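Local atomic coordinates of Thiol:disulfide interchange protein DsbC (Haemophilus influenzae, PDB entry 1T3B), a protein that probably forms and rearranges disulfide bonds in periplasmic proteins, working as a homodimeric thiol:disulfide isomerase of the thioredoxin family. Residues L67-L71 and I175-V179. Residues are numbered along the deposited sequence; the frame is centred on the assembly and turned at random.
Sequences LVDKL and IQFGV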
loop_
_atom_site.group_PDB
_atom_site.type_symbol
_atom_site.label_atom_id
_atom_site.label_comp_id
_atom_site.label_asym_id
_atom_site.label_seq_id
_atom_site.Cartn_x
_atom_site.Cartn_y
_atom_site.Cartn_z
ATOM N N LEU A 67 -13.148 8.029 8.886
ATOM C CA LEU A 67 -14.161 7.534 7.968
ATOM C C LEU A 67 -15.552 7.564 8.606
ATOM O O LEU A 67 -16.476 8.161 8.056
ATOM C CB LEU A 67 -13.798 6.101 7.531
ATOM C CG LEU A 67 -13.757 5.768 6.034
ATOM C CD1 LEU A 67 -12.777 6.688 5.341
ATOM C CD2 LEU A 67 -13.345 4.317 5.821
ATOM N N VAL A 68 -15.694 6.930 9.769
ATOM C CA VAL A 68 -16.975 6.879 10.473
ATOM C C VAL A 68 -17.663 8.236 10.567
ATOM O O VAL A 68 -18.873 8.330 10.389
ATOM C CB VAL A 68 -16.813 6.330 11.897
ATOM C CG1 VAL A 68 -16.198 7.380 12.801
ATOM C CG2 VAL A 68 -18.144 5.893 12.434
ATOM N N ASP A 69 -16.901 9.286 10.857
ATOM C CA ASP A 69 -17.474 10.625 10.951
ATOM C C ASP A 69 -18.123 10.950 9.609
ATOM O O ASP A 69 -19.216 11.510 9.554
ATOM C CB ASP A 69 -16.398 11.680 11.256
ATOM C CG ASP A 69 -15.654 11.412 12.556
ATOM O OD1 ASP A 69 -16.201 10.715 13.440
ATOM O OD2 ASP A 69 -14.518 11.921 12.698
ATOM N N LYS A 70 -17.428 10.600 8.531
ATOM C CA LYS A 70 -17.913 10.819 7.169
ATOM C C LYS A 70 -19.306 10.198 7.057
ATOM O O LYS A 70 -20.264 10.867 6.686
ATOM C CB LYS A 70 -16.949 10.153 6.179
ATOM C CG LYS A 70 -17.399 10.093 4.733
ATOM C CD LYS A 70 -17.222 11.411 4.029
ATOM C CE LYS A 70 -17.097 11.198 2.530
ATOM N NZ LYS A 70 -16.060 10.176 2.191
ATOM N N LEU A 71 -19.404 8.915 7.392
ATOM C CA LEU A 71 -20.666 8.186 7.349
ATOM C C LEU A 71 -21.714 8.897 8.203
ATOM O O LEU A 71 -22.705 9.412 7.687
ATOM C CB LEU A 71 -20.450 6.755 7.844
ATOM C CG LEU A 71 -21.671 5.866 8.032
ATOM C CD1 LEU A 71 -21.319 4.419 7.748
ATOM C CD2 LEU A 71 -22.164 6.010 9.432
ATOM N N ILE A 175 -17.571 1.675 -0.540
ATOM C CA ILE A 175 -16.338 1.108 -1.048
ATOM C C ILE A 175 -15.197 1.480 -0.118
ATOM O O ILE A 175 -14.393 0.627 0.246
ATOM C CB ILE A 175 -16.061 1.579 -2.476
ATOM C CG1 ILE A 175 -17.183 1.062 -3.383
ATOM C CG2 ILE A 175 -14.716 1.062 -2.949
ATOM C CD1 ILE A 175 -16.978 1.342 -4.845
ATOM N N GLN A 176 -15.141 2.743 0.288
ATOM C CA GLN A 176 -14.104 3.192 1.208
ATOM C C GLN A 176 -14.067 2.268 2.415
ATOM O O GLN A 176 -13.001 1.936 2.933
ATOM C CB GLN A 176 -14.383 4.613 1.686
ATOM C CG GLN A 176 -14.197 5.688 0.634
ATOM C CD GLN A 176 -14.335 7.083 1.221
ATOM O OE1 GLN A 176 -13.703 7.399 2.229
ATOM N NE2 GLN A 176 -15.163 7.924 0.595
ATOM N N PHE A 177 -15.243 1.854 2.866
ATOM C CA PHE A 177 -15.340 0.959 4.007
ATOM C C PHE A 177 -14.967 -0.472 3.629
ATOM O O PHE A 177 -14.695 -1.303 4.494
ATOM C CB PHE A 177 -16.759 0.991 4.573
ATOM C CG PHE A 177 -16.949 1.990 5.674
ATOM C CD1 PHE A 177 -16.506 1.709 6.961
ATOM C CD2 PHE A 177 -17.536 3.221 5.421
ATOM C CE1 PHE A 177 -16.644 2.642 7.980
ATOM C CE2 PHE A 177 -17.680 4.166 6.433
ATOM C CZ PHE A 177 -17.233 3.879 7.713
ATOM N N GLY A 178 -14.955 -0.760 2.334
ATOM C CA GLY A 178 -14.631 -2.102 1.892
ATOM C C GLY A 178 -15.861 -2.972 1.723
ATOM O O GLY A 178 -15.784 -4.189 1.847
ATOM N N VAL A 179 -17.007 -2.363 1.440
ATOM C CA VAL A 179 -18.206 -3.161 1.258
ATOM C C VAL A 179 -18.055 -3.906 -0.058
ATOM O O VAL A 179 -17.738 -3.306 -1.081
ATOM C CB VAL A 179 -19.482 -2.287 1.211
ATOM C CG1 VAL A 179 -20.729 -3.177 1.280
ATOM C CG2 VAL A 179 -19.468 -1.292 2.358
#
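L67 and L71 receive the ring of F177 in a mainly apolar helix-to-helix-end contact, where helix 63-72, probably part of the linker from the N-terminal dimerisation domain, packs against the last turn of helix 166-177 in the thioredoxin-like domain. Methyl CD2 of L67 sits squarely over one face of the F177 ring, 4.1 Å from its centroid and 3° off the ring normal, a CH-pi contact. The far end of the ring reaches the helix itself: F177 CZ lies 4.1 Å from L67 CB and 4.0 Å from V68 N. L71, its CG anti to the backbone N (chi1 173°), crosses the phenylalanine at about a right angle and brings CD1 to 3.9 Å from F177 CE2. The same leucine touches L173, T91 and L121, while F177 rests on V186, tying the interhelical packing to the central sheet. At the polar margin, two kinks in the K70 chain, at chi2 and chi4, carry its amine across the end of Q176. Just beyond F177, G178 turns the chain out of the helix with positive phi in a Schellman motif. The contact rests chiefly on dispersion and partial shielding of the ring from water, bordered by the polar K70 and Q176.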